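Local coordinates for uncharacterized protein (Staphylococcus aureus subsp. aureus, PDB 3H04) that is of unknown function but belongs to the alpha/beta-hydrolase clan and is probably a serine hydrolase, perhaps an esterase, at residues 8-13 with 66-71; 15-20 with 163-168; 84-89 with 96-101; 213-218 with 259-264; 230-233 with 237-240. All coordinates share one frame; numbering follows the deposited sequence.

Contact 1: 8-13 with 66-71; sequences VITKDA and SYRLLP
Asp12 and Arg68 meet edge to edge in a bidentate salt bridge, the carboxylate set against the NH1-NH2 edge of the guanidinium with the two planes only 19° apart. The straighter bond runs from Arg68 NH1 to Asp12 OD2, 2.7 Å long with an N-H...O angle of 177°. Its companion, Arg68 NH2 to Asp12 OD1, measures 2.8 Å, and both oxygens accept through their syn lone pairs. Asp12 OD1 serves a second donor as well: the Thr10 hydroxyl reaches it from above the carboxylate plane, Thr10 OG1 to Asp12 OD1 2.7 Å. Three bonds thus fix the rotation of the carboxylate. Thr10 OG1 in turn accepts from the backbone N of Phe14, so the hydroxyl spans the type I turn from Thr10 to Ala13, to the residue after it. Asp12 CG sits between its own backbone N and carbonyl carbon (chi1 65°), which turns the acid toward Arg68. Away from the NH1-NH2 edge, Arg68 NE forms a salt bridge with Asp81, and the guanidinium charge is shared between two carboxylates. The contact therefore ties the turn between neighbouring strands 4-9 and 15-21 to the loop leading from strand 60-65 into helix 75-91, which carries Asp81.

Contact 2: 15-20 with 163-168; sequences ALPYTI and PVVQDQ
Val165 projects from the 163-168 loop toward strand 15-21 and lays one methyl against Leu16 and the other against Pro17. Its CB stands well back from the strand, 4.9 Å from Pro17 CD, so the touching is done by the two branches. Val165 CG1, placed beside the backbone N and anti to the carbonyl carbon (chi1 -54°), ends at Leu16 CD2, 3.8 Å away. Val165 and Leu16 approach at a slant, with a single methyl pair in touch. Val165 CG2 goes the other way, to the pyrrolidine ring of Pro17: it lies 4.0 Å from CG of that proline and a little farther, at 4.2 Å, from its CD. The valine fork is thus shared between consecutive residues of the strand. Leu16 is forked too: while CD2 meets the loop, its CD1 is directed to Ser85 on helix 75-91, so this buried leucine touches both helix and loop. The loop itself is held by its backbone, Val164 pairing with Leu69, and by Asp167, whose OD1 accepts from Gly43 N. It belongs to the largely helical insertion between strands 121-125 and 212-217, the position where alpha/beta-hydrolases commonly carry a lid. No hydrogen bond crosses this interface; methyl and ring carbons alone meet, which implies a small hydrophobic seam between the insertion and the strand, with little directional preference.

Contact 3: 84-89 with 96-101; sequences ASFDAI and CPIFTF
Phe86 of helix 75-91 packs on Ile98 and Thr100 of strand 98-103 in a crossover of the alpha/beta-hydrolase fold, where the helix covers one face of the central sheet. The strand runs on toward Gly102 and Ser104, which probably belong to the nucleophile elbow. With CG anti to the backbone N (chi1 -176°), the phenyl ring is carried from the helix to the sheet, and its far end does the touching. Ile98 comes from the opposite direction: its CD1 is 3.7 Å from Phe86 CE1 and equally near Phe86 CZ, so the methyl straddles that bond of the ring at a slant. Behind it, Ile98 CG1 stands 4.0 Å from Phe86 CE1. The methyl of Thr100 adds a lighter touch, Thr100 CG2 to Phe86 CE1 at 4.1 Å, also oblique to the ring. Its hydroxyl is engaged otherwise, in a hydrogen bond with Ser110 O. Val33 of the adjacent strand and Ile119 also touch Phe86. All three partners are buried, and Thr100 divides its two branches, the methyl going to the aromatic ring and the oxygen to a backbone carbonyl; at this point helix and sheet meet through apolar groups, with the polar atom satisfied apart from them.

Contact 4: 213-218 with 259-264; sequences FIAHCN and ITIYRK
Phe213 and Ala215 of strand 212-217 pack against Ile261 and Lys264 of helix 256-273, the C-terminal helix lying on the central sheet of this alpha/beta-hydrolase fold. The short strand and helix segments run nearly antiparallel, at 164°, with their axes 10.3 Å apart. The apolar contacts centre on Phe213, which stretches its ring toward the helix, CG anti to the backbone N (chi1 -177°), and meets Ile261 CG2 with its CE2 at 4.0 Å. The lysine contributes its aliphatic base: Lys264 CB is 3.9 Å from Phe213 CE1, the two side chains crossing at about a right angle. Beyond CB the lysine chain leads away, and its NZ makes a long, weak ion pair with Glu241. A second group of contacts involves the helix backbone. Phe213 CE1 approaches Lys264 O to 3.8 Å, and Phe213 CZ lies near Ile261 O; both carbonyl oxygens stand oblique to the ring. The aromatic end is thus wedged against a turn of helix, while Phe125 of the neighbouring strand and Phe250 extend the hydrophobic layer. No hydrogen bond crosses the interface. Ile261 CG2 is its shared point, for besides the phenyl ring it meets the methyl of Ala215, Ala215 CB to Ile261 CG2 4.0 Å.

Contact 5: 230-233 with 237-240; sequences HIMN and HSTF
Met232 of helix 226-232 lays its thioether against Phe240 and Ser238 of strand 238-243. The close side is a Met-aromatic contact: Met232 SD lies 4.2 Å from the centre of the Phe240 ring and 37° off its normal, so the sulfur meets the ring obliquely. The same sulfur is 3.6 Å from Phe240 CB, near the root of the aromatic side chain, and the two side chains cross at about a right angle. The terminal methyl, Met232 CE, is modelled implausibly close to the ring and its position is doubtful. Ile214 of the neighbouring strand 212-217 touches both Met232 and Phe240 and backs this part of the contact. Ser238 offers the sulfur a single polar atom, its OG 3.5 Å from Met232 SD, and the solvent side lies at the adjoining Asn233 and His237, both exposed. Together the segments join the helix and second strand of the beta-alpha-beta unit formed by strand 212-217, helix 226-232 and strand 238-243, the last of these an outermost strand of the sheet. The contact across this surface is made largely by sulfur and aromatic carbon, consistent with dispersion between polarisable groups; no hydrogen bond crosses it.

In the fold
The five contacts are spread along one mixed sheet. Contacts 1 and 2 cluster at one end, their centres 8 Å apart, joined by the backbone pair Val8-Leu16. Contact 3 adjoins both through helix 75-91, where Ala88 meets Val8 of contact 1. At the far end, contact 5 is nested within the loop closed by contact 4; their centres lie 13 Å apart and Ile214 links them. Contacts 1 and 5 are about 31 Å apart between centres. Contact 3 reaches contact 4 through Phe101 and Tyr262. The probable Ser104-His248-Asp220 triad draws its serine from just beyond strand 98-103 of contact 3, its acid and histidine from loops between the segments of contact 4.

Contact 1: 8-13 with 66-71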
# COMPACT_ATOMS: atom_id res chain seq x y z
N VAL A 8 5.38 -9.92 -14.71
CA VAL A 8 4.09 -10.05 -15.32
C VAL A 8 4.10 -9.05 -16.45
O VAL A 8 4.50 -7.89 -16.27
CB VAL A 8 2.95 -9.71 -14.36
CG1 VAL A 8 1.65 -9.98 -15.07
CG2 VAL A 8 3.03 -10.57 -13.07
N ILE A 9 3.67 -9.52 -17.61
CA ILE A 9 3.58 -8.70 -18.82
C ILE A 9 2.15 -8.15 -18.88
O ILE A 9 1.21 -8.92 -18.93
CB ILE A 9 3.88 -9.53 -20.07
CG1 ILE A 9 5.36 -10.00 -20.13
CG2 ILE A 9 3.55 -8.72 -21.33
CD1 ILE A 9 6.37 -8.95 -19.57
N THR A 10 1.98 -6.83 -18.82
CA THR A 10 0.64 -6.18 -18.87
C THR A 10 -0.06 -6.27 -20.27
O THR A 10 0.60 -6.61 -21.28
CB THR A 10 0.76 -4.72 -18.44
OG1 THR A 10 1.46 -3.96 -19.46
CG2 THR A 10 1.51 -4.62 -17.05
N LYS A 11 -1.36 -5.91 -20.35
CA LYS A 11 -2.08 -5.83 -21.65
C LYS A 11 -1.37 -4.95 -22.65
O LYS A 11 -1.49 -5.19 -23.86
CB LYS A 11 -3.50 -5.27 -21.48
CG LYS A 11 -4.56 -6.28 -21.18
CD LYS A 11 -4.96 -7.11 -22.41
CE LYS A 11 -6.02 -8.18 -22.09
NZ LYS A 11 -6.22 -9.08 -23.30
N ASP A 12 -0.74 -3.88 -22.15
CA ASP A 12 0.03 -2.99 -22.99
C ASP A 12 1.52 -3.35 -23.11
O ASP A 12 2.27 -2.54 -23.59
CB ASP A 12 -0.19 -1.50 -22.63
CG ASP A 12 0.30 -1.13 -21.25
OD1 ASP A 12 0.02 -1.84 -20.26
OD2 ASP A 12 0.92 -0.06 -21.12
N ALA A 13 1.90 -4.57 -22.77
CA ALA A 13 3.23 -5.09 -23.06
C ALA A 13 4.29 -4.46 -22.17
O ALA A 13 5.45 -4.38 -22.57
CB ALA A 13 3.58 -4.89 -24.54
N SER A 66 5.06 -4.78 -7.99
CA SER A 66 5.31 -3.46 -8.54
C SER A 66 4.13 -2.99 -9.37
O SER A 66 3.34 -3.81 -9.86
CB SER A 66 6.59 -3.49 -9.37
OG SER A 66 7.69 -3.74 -8.47
N TYR A 67 4.00 -1.66 -9.48
CA TYR A 67 2.99 -1.05 -10.33
C TYR A 67 3.57 0.26 -10.86
O TYR A 67 4.45 0.83 -10.22
CB TYR A 67 1.70 -0.78 -9.54
CG TYR A 67 1.93 -0.00 -8.28
CD1 TYR A 67 1.88 1.40 -8.29
CD2 TYR A 67 2.18 -0.63 -7.07
CE1 TYR A 67 2.10 2.12 -7.12
CE2 TYR A 67 2.38 0.09 -5.89
CZ TYR A 67 2.33 1.47 -5.94
OH TYR A 67 2.58 2.18 -4.81
N ARG A 68 3.05 0.73 -11.99
CA ARG A 68 3.49 2.01 -12.56
C ARG A 68 2.99 3.17 -11.68
O ARG A 68 1.90 3.16 -11.13
CB ARG A 68 3.07 2.10 -14.03
CG ARG A 68 3.98 1.26 -14.95
CD ARG A 68 3.45 1.19 -16.38
NE ARG A 68 2.32 0.28 -16.50
CZ ARG A 68 1.74 0.00 -17.66
NH1 ARG A 68 2.16 0.59 -18.79
NH2 ARG A 68 0.73 -0.85 -17.71
N LEU A 69 3.82 4.18 -11.52
CA LEU A 69 3.49 5.27 -10.64
C LEU A 69 2.78 6.44 -11.29
O LEU A 69 2.96 6.72 -12.51
CB LEU A 69 4.78 5.77 -9.99
CG LEU A 69 5.60 4.72 -9.23
CD1 LEU A 69 7.04 5.23 -8.89
CD2 LEU A 69 4.88 4.15 -7.99
N LEU A 70 2.02 7.18 -10.48
CA LEU A 70 1.60 8.53 -10.88
C LEU A 70 2.82 9.45 -10.88
O LEU A 70 3.74 9.24 -10.14
CB LEU A 70 0.54 9.09 -9.94
CG LEU A 70 -0.67 8.27 -9.52
CD1 LEU A 70 -1.26 9.06 -8.35
CD2 LEU A 70 -1.65 8.11 -10.64
N PRO A 71 2.81 10.51 -11.71
CA PRO A 71 1.72 10.95 -12.58
C PRO A 71 1.83 10.46 -14.02
O PRO A 71 1.04 10.87 -14.86
CB PRO A 71 1.88 12.46 -12.53
CG PRO A 71 3.38 12.64 -12.55
CD PRO A 71 3.86 11.54 -11.61

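Contact 2: 15-20 with 163-168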
# COMPACT_ATOMS: atom_id res chain seq x y z
N ALA A 15 6.49 -4.60 -18.64
CA ALA A 15 6.94 -5.58 -17.64
C ALA A 15 6.76 -5.05 -16.20
O ALA A 15 7.20 -3.92 -15.87
CB ALA A 15 8.41 -6.04 -17.92
N LEU A 16 6.04 -5.80 -15.36
CA LEU A 16 5.93 -5.45 -13.95
C LEU A 16 6.71 -6.50 -13.20
O LEU A 16 6.26 -7.64 -13.16
CB LEU A 16 4.49 -5.48 -13.42
CG LEU A 16 3.58 -4.42 -14.01
CD1 LEU A 16 2.15 -4.63 -13.46
CD2 LEU A 16 4.14 -3.01 -13.74
N PRO A 17 7.88 -6.15 -12.66
CA PRO A 17 8.65 -7.14 -11.90
C PRO A 17 7.99 -7.43 -10.57
O PRO A 17 7.26 -6.59 -10.04
CB PRO A 17 10.00 -6.44 -11.65
CG PRO A 17 9.64 -4.92 -11.72
CD PRO A 17 8.59 -4.86 -12.80
N TYR A 18 8.17 -8.65 -10.08
CA TYR A 18 7.87 -8.97 -8.71
C TYR A 18 8.89 -9.97 -8.21
O TYR A 18 9.50 -10.68 -9.02
CB TYR A 18 6.43 -9.41 -8.47
CG TYR A 18 6.00 -10.72 -9.06
CD1 TYR A 18 6.15 -11.91 -8.35
CD2 TYR A 18 5.42 -10.77 -10.33
CE1 TYR A 18 5.74 -13.13 -8.89
CE2 TYR A 18 5.02 -11.99 -10.88
CZ TYR A 18 5.18 -13.15 -10.13
OH TYR A 18 4.74 -14.31 -10.66
N THR A 19 9.14 -9.93 -6.90
CA THR A 19 10.06 -10.82 -6.19
C THR A 19 9.31 -11.66 -5.17
O THR A 19 8.36 -11.20 -4.50
CB THR A 19 11.17 -10.07 -5.43
OG1 THR A 19 10.58 -9.30 -4.36
CG2 THR A 19 11.91 -9.14 -6.36
N ILE A 20 9.73 -12.91 -5.06
CA ILE A 20 9.21 -13.81 -4.05
C ILE A 20 10.38 -14.17 -3.16
O ILE A 20 11.43 -14.64 -3.65
CB ILE A 20 8.63 -15.11 -4.67
CG1 ILE A 20 7.48 -14.77 -5.63
CG2 ILE A 20 8.20 -16.12 -3.55
CD1 ILE A 20 6.66 -15.99 -6.03
N PRO A 163 6.59 5.76 -18.09
CA PRO A 163 6.27 5.26 -16.72
C PRO A 163 7.35 4.42 -16.11
O PRO A 163 8.05 3.73 -16.84
CB PRO A 163 5.02 4.40 -16.96
CG PRO A 163 4.41 4.94 -18.24
CD PRO A 163 5.60 5.28 -19.08
N VAL A 164 7.42 4.45 -14.77
CA VAL A 164 8.39 3.76 -13.98
C VAL A 164 7.67 2.97 -12.89
O VAL A 164 6.54 3.30 -12.54
CB VAL A 164 9.41 4.76 -13.30
CG1 VAL A 164 10.38 5.35 -14.37
CG2 VAL A 164 8.70 5.85 -12.51
N VAL A 165 8.31 1.93 -12.36
CA VAL A 165 7.75 1.24 -11.19
C VAL A 165 8.51 1.53 -9.90
O VAL A 165 8.12 1.05 -8.86
CB VAL A 165 7.66 -0.30 -11.37
CG1 VAL A 165 6.89 -0.64 -12.62
CG2 VAL A 165 9.07 -0.93 -11.42
N GLN A 166 9.54 2.35 -9.98
CA GLN A 166 10.26 2.79 -8.83
C GLN A 166 10.94 4.13 -9.15
O GLN A 166 11.08 4.51 -10.32
CB GLN A 166 11.28 1.73 -8.38
CG GLN A 166 12.40 1.51 -9.39
CD GLN A 166 13.48 0.55 -8.89
OE1 GLN A 166 13.80 0.50 -7.72
NE2 GLN A 166 14.04 -0.21 -9.80
N ASP A 167 11.34 4.84 -8.11
CA ASP A 167 11.99 6.14 -8.30
C ASP A 167 13.13 5.99 -9.27
O ASP A 167 13.99 5.08 -9.14
CB ASP A 167 12.57 6.71 -6.97
CG ASP A 167 11.53 6.93 -5.91
OD1 ASP A 167 10.33 6.90 -6.21
OD2 ASP A 167 11.93 7.04 -4.73
N GLN A 168 13.15 6.88 -10.27
CA GLN A 168 14.26 6.99 -11.23
C GLN A 168 15.29 8.06 -10.82
O GLN A 168 16.39 8.15 -11.40
CB GLN A 168 13.70 7.22 -12.66
CG GLN A 168 13.45 8.66 -13.11
CD GLN A 168 12.33 9.34 -12.38
OE1 GLN A 168 11.55 8.73 -11.61
NE2 GLN A 168 12.22 10.66 -12.62

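Contact 3: 84-89 with 96-101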
# COMPACT_ATOMS: atom_id res chain seq x y z
N ALA A 84 -3.22 -7.26 -12.20
CA ALA A 84 -2.52 -8.17 -13.14
C ALA A 84 -1.39 -8.88 -12.36
O ALA A 84 -1.21 -10.06 -12.50
CB ALA A 84 -1.96 -7.45 -14.34
N SER A 85 -0.70 -8.16 -11.47
CA SER A 85 0.37 -8.77 -10.69
C SER A 85 -0.24 -9.70 -9.64
O SER A 85 0.19 -10.86 -9.50
CB SER A 85 1.29 -7.72 -10.06
OG SER A 85 1.86 -6.88 -11.09
N PHE A 86 -1.26 -9.21 -8.94
CA PHE A 86 -1.94 -10.06 -7.98
C PHE A 86 -2.41 -11.39 -8.60
O PHE A 86 -2.17 -12.43 -7.99
CB PHE A 86 -3.11 -9.39 -7.27
CG PHE A 86 -3.72 -10.29 -6.22
CD1 PHE A 86 -3.07 -10.49 -5.01
CD2 PHE A 86 -4.87 -11.02 -6.49
CE1 PHE A 86 -3.61 -11.33 -4.03
CE2 PHE A 86 -5.41 -11.90 -5.51
CZ PHE A 86 -4.77 -12.03 -4.28
N ASP A 87 -3.04 -11.35 -9.78
CA ASP A 87 -3.61 -12.56 -10.40
C ASP A 87 -2.56 -13.53 -10.86
O ASP A 87 -2.74 -14.75 -10.78
CB ASP A 87 -4.53 -12.24 -11.56
CG ASP A 87 -5.78 -11.51 -11.12
OD1 ASP A 87 -6.13 -11.66 -9.94
OD2 ASP A 87 -6.37 -10.76 -11.95
N ALA A 88 -1.46 -12.99 -11.35
CA ALA A 88 -0.31 -13.81 -11.71
C ALA A 88 0.24 -14.47 -10.45
O ALA A 88 0.58 -15.64 -10.46
CB ALA A 88 0.74 -13.00 -12.41
N ILE A 89 0.30 -13.75 -9.34
CA ILE A 89 0.78 -14.35 -8.08
C ILE A 89 -0.21 -15.35 -7.52
O ILE A 89 0.21 -16.45 -7.13
CB ILE A 89 1.12 -13.26 -6.99
CG1 ILE A 89 2.24 -12.36 -7.50
CG2 ILE A 89 1.49 -13.93 -5.61
CD1 ILE A 89 2.14 -10.84 -6.98
N CYS A 96 -3.57 -22.29 -1.57
CA CYS A 96 -2.81 -21.81 -0.42
C CYS A 96 -3.39 -20.47 0.14
O CYS A 96 -3.93 -19.68 -0.63
CB CYS A 96 -1.34 -21.74 -0.87
SG CYS A 96 -0.27 -20.88 0.26
N PRO A 97 -3.33 -20.25 1.47
CA PRO A 97 -3.87 -18.99 1.99
C PRO A 97 -3.12 -17.82 1.42
O PRO A 97 -1.91 -17.91 1.26
CB PRO A 97 -3.62 -19.10 3.50
CG PRO A 97 -3.68 -20.64 3.75
CD PRO A 97 -2.93 -21.16 2.56
N ILE A 98 -3.82 -16.74 1.13
CA ILE A 98 -3.20 -15.55 0.54
C ILE A 98 -3.69 -14.28 1.26
O ILE A 98 -4.88 -14.15 1.59
CB ILE A 98 -3.40 -15.56 -1.01
CG1 ILE A 98 -2.59 -14.47 -1.70
CG2 ILE A 98 -4.88 -15.49 -1.39
CD1 ILE A 98 -2.41 -14.73 -3.23
N PHE A 99 -2.74 -13.37 1.51
CA PHE A 99 -2.98 -12.11 2.18
C PHE A 99 -2.39 -10.93 1.41
O PHE A 99 -1.37 -11.07 0.71
CB PHE A 99 -2.32 -12.16 3.56
CG PHE A 99 -2.74 -13.37 4.38
CD1 PHE A 99 -3.87 -13.30 5.16
CD2 PHE A 99 -2.03 -14.56 4.32
CE1 PHE A 99 -4.28 -14.40 5.89
CE2 PHE A 99 -2.44 -15.64 5.03
CZ PHE A 99 -3.55 -15.56 5.83
N THR A 100 -2.98 -9.76 1.61
CA THR A 100 -2.39 -8.50 1.12
C THR A 100 -1.89 -7.70 2.31
O THR A 100 -2.50 -7.69 3.40
CB THR A 100 -3.35 -7.71 0.24
OG1 THR A 100 -4.58 -7.42 0.94
CG2 THR A 100 -3.67 -8.52 -1.08
N PHE A 101 -0.72 -7.11 2.14
CA PHE A 101 -0.05 -6.34 3.18
C PHE A 101 0.39 -5.10 2.47
O PHE A 101 1.19 -5.21 1.54
CB PHE A 101 1.14 -7.12 3.75
CG PHE A 101 2.07 -6.29 4.61
CD1 PHE A 101 1.60 -5.18 5.28
CD2 PHE A 101 3.41 -6.63 4.72
CE1 PHE A 101 2.42 -4.42 6.11
CE2 PHE A 101 4.27 -5.85 5.52
CZ PHE A 101 3.78 -4.77 6.23

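Contact 4: 213-218 with 259-264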
# COMPACT_ATOMS: atom_id res chain seq x y z
N PHE A 213 -5.96 -6.45 9.79
CA PHE A 213 -5.03 -5.97 10.87
C PHE A 213 -4.69 -4.52 10.58
O PHE A 213 -4.25 -4.21 9.48
CB PHE A 213 -3.79 -6.84 10.91
CG PHE A 213 -2.81 -6.51 12.02
CD1 PHE A 213 -2.77 -7.27 13.15
CD2 PHE A 213 -1.94 -5.40 11.90
CE1 PHE A 213 -1.87 -6.98 14.19
CE2 PHE A 213 -1.04 -5.10 12.93
CZ PHE A 213 -1.02 -5.89 14.08
N ILE A 214 -4.89 -3.61 11.53
CA ILE A 214 -4.64 -2.18 11.30
C ILE A 214 -3.59 -1.72 12.29
O ILE A 214 -3.72 -2.02 13.48
CB ILE A 214 -5.91 -1.35 11.46
CG1 ILE A 214 -7.01 -1.91 10.50
CG2 ILE A 214 -5.58 0.18 11.28
CD1 ILE A 214 -8.46 -1.41 10.74
N ALA A 215 -2.56 -0.99 11.80
CA ALA A 215 -1.60 -0.28 12.69
C ALA A 215 -1.57 1.16 12.17
O ALA A 215 -1.37 1.37 10.95
CB ALA A 215 -0.19 -0.91 12.66
N HIS A 216 -1.80 2.12 13.04
CA HIS A 216 -1.92 3.49 12.65
C HIS A 216 -1.62 4.43 13.82
O HIS A 216 -2.06 4.17 14.87
CB HIS A 216 -3.32 3.72 12.11
CG HIS A 216 -3.45 4.86 11.17
ND1 HIS A 216 -4.33 4.87 10.12
CD2 HIS A 216 -2.81 6.05 11.13
CE1 HIS A 216 -4.23 6.00 9.47
NE2 HIS A 216 -3.32 6.74 10.06
N CYS A 217 -0.80 5.45 13.63
CA CYS A 217 -0.50 6.41 14.68
C CYS A 217 -1.64 7.38 14.87
O CYS A 217 -2.16 7.93 13.87
CB CYS A 217 0.73 7.22 14.31
SG CYS A 217 2.22 6.18 14.30
N ASN A 218 -2.01 7.65 16.12
CA ASN A 218 -3.07 8.63 16.30
C ASN A 218 -2.76 10.01 15.77
O ASN A 218 -3.67 10.70 15.39
CB ASN A 218 -3.57 8.73 17.76
CG ASN A 218 -2.48 8.69 18.74
OD1 ASN A 218 -1.35 9.15 18.49
ND2 ASN A 218 -2.79 8.16 19.91
N ILE A 259 8.96 -3.96 15.82
CA ILE A 259 9.14 -5.41 15.76
C ILE A 259 7.95 -6.08 16.44
O ILE A 259 7.40 -7.06 15.95
CB ILE A 259 10.49 -5.85 16.46
CG1 ILE A 259 11.69 -5.45 15.60
CG2 ILE A 259 10.51 -7.33 16.76
CD1 ILE A 259 11.65 -5.93 14.17
N THR A 260 7.53 -5.54 17.57
CA THR A 260 6.41 -6.12 18.30
C THR A 260 5.13 -6.18 17.49
O THR A 260 4.41 -7.19 17.51
CB THR A 260 6.20 -5.37 19.62
OG1 THR A 260 7.31 -5.69 20.44
CG2 THR A 260 4.91 -5.78 20.31
N ILE A 261 4.84 -5.10 16.79
CA ILE A 261 3.71 -5.02 15.88
C ILE A 261 3.82 -6.03 14.71
O ILE A 261 2.86 -6.69 14.39
CB ILE A 261 3.48 -3.56 15.39
CG1 ILE A 261 2.99 -2.74 16.63
CG2 ILE A 261 2.46 -3.51 14.19
CD1 ILE A 261 2.83 -1.22 16.42
N TYR A 262 4.99 -6.17 14.12
CA TYR A 262 5.24 -7.19 13.09
C TYR A 262 5.02 -8.61 13.61
O TYR A 262 4.48 -9.44 12.90
CB TYR A 262 6.64 -7.07 12.42
CG TYR A 262 6.66 -6.06 11.28
CD1 TYR A 262 6.94 -4.72 11.51
CD2 TYR A 262 6.32 -6.44 9.99
CE1 TYR A 262 6.90 -3.78 10.47
CE2 TYR A 262 6.28 -5.52 8.92
CZ TYR A 262 6.58 -4.18 9.18
OH TYR A 262 6.54 -3.25 8.17
N ARG A 263 5.45 -8.88 14.84
CA ARG A 263 5.18 -10.18 15.46
C ARG A 263 3.69 -10.38 15.68
O ARG A 263 3.20 -11.46 15.44
CB ARG A 263 5.92 -10.35 16.76
CG ARG A 263 7.40 -10.58 16.53
CD ARG A 263 8.09 -10.91 17.83
NE ARG A 263 9.54 -10.88 17.71
CZ ARG A 263 10.28 -11.77 17.04
NH1 ARG A 263 9.73 -12.78 16.38
NH2 ARG A 263 11.61 -11.64 17.05
N LYS A 264 2.96 -9.33 16.05
CA LYS A 264 1.51 -9.39 16.14
C LYS A 264 0.84 -9.65 14.77
O LYS A 264 -0.19 -10.30 14.71
CB LYS A 264 0.94 -8.09 16.72
CG LYS A 264 1.28 -7.81 18.15
CD LYS A 264 0.65 -6.50 18.53
CE LYS A 264 0.80 -6.21 20.00
NZ LYS A 264 -0.26 -6.85 20.71

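Contact 5: 230-233 with 237-240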
# COMPACT_ATOMS: atom_id res chain seq x y z
N HIS A 230 -12.71 4.58 10.29
CA HIS A 230 -13.75 4.34 9.27
C HIS A 230 -13.86 2.85 8.87
O HIS A 230 -14.97 2.30 8.75
CB HIS A 230 -13.53 5.16 8.00
CG HIS A 230 -14.52 4.87 6.90
ND1 HIS A 230 -15.85 5.16 7.02
CD2 HIS A 230 -14.36 4.33 5.67
CE1 HIS A 230 -16.49 4.79 5.92
NE2 HIS A 230 -15.60 4.30 5.08
N ILE A 231 -12.72 2.20 8.69
CA ILE A 231 -12.71 0.79 8.31
C ILE A 231 -13.28 -0.05 9.48
O ILE A 231 -14.19 -0.87 9.29
CB ILE A 231 -11.29 0.36 7.92
CG1 ILE A 231 -10.93 1.02 6.59
CG2 ILE A 231 -11.20 -1.13 7.75
CD1 ILE A 231 -9.48 1.09 6.32
N MET A 232 -12.83 0.28 10.67
CA MET A 232 -13.30 -0.39 11.90
C MET A 232 -14.78 -0.14 12.18
O MET A 232 -15.38 -0.87 12.97
CB MET A 232 -12.51 0.10 13.12
CG MET A 232 -11.02 0.19 12.90
SD MET A 232 -10.07 -1.08 13.77
CE MET A 232 -10.31 -0.49 15.42
N ASN A 233 -15.36 0.93 11.63
CA ASN A 233 -16.81 1.11 11.69
C ASN A 233 -17.65 0.08 10.91
O ASN A 233 -18.86 0.04 11.05
CB ASN A 233 -17.20 2.54 11.27
CG ASN A 233 -16.72 3.62 12.28
OD1 ASN A 233 -16.28 3.34 13.41
ND2 ASN A 233 -16.79 4.87 11.86
N HIS A 237 -14.10 -8.30 11.27
CA HIS A 237 -13.00 -8.78 12.08
C HIS A 237 -11.84 -7.82 11.92
O HIS A 237 -11.35 -7.64 10.76
CB HIS A 237 -12.56 -10.18 11.61
CG HIS A 237 -13.68 -11.16 11.54
ND1 HIS A 237 -14.26 -11.55 10.35
CD2 HIS A 237 -14.34 -11.81 12.51
CE1 HIS A 237 -15.23 -12.41 10.59
NE2 HIS A 237 -15.30 -12.59 11.90
N SER A 238 -11.44 -7.19 13.03
CA SER A 238 -10.30 -6.28 13.02
C SER A 238 -9.45 -6.43 14.25
O SER A 238 -9.89 -6.89 15.29
CB SER A 238 -10.70 -4.78 12.82
OG SER A 238 -11.47 -4.24 13.90
N THR A 239 -8.19 -6.08 14.11
CA THR A 239 -7.24 -5.99 15.21
C THR A 239 -6.59 -4.64 14.93
O THR A 239 -6.21 -4.37 13.77
CB THR A 239 -6.17 -7.13 15.15
OG1 THR A 239 -6.82 -8.40 15.32
CG2 THR A 239 -5.08 -6.99 16.23
N PHE A 240 -6.48 -3.83 15.97
CA PHE A 240 -6.08 -2.43 15.82
C PHE A 240 -4.96 -2.12 16.83
O PHE A 240 -5.14 -2.22 18.07
CB PHE A 240 -7.28 -1.55 16.06
CG PHE A 240 -7.11 -0.09 15.70
CD1 PHE A 240 -6.06 0.38 14.91
CD2 PHE A 240 -8.06 0.82 16.17
CE1 PHE A 240 -5.95 1.78 14.61
CE2 PHE A 240 -7.99 2.19 15.85
CZ PHE A 240 -6.90 2.67 15.06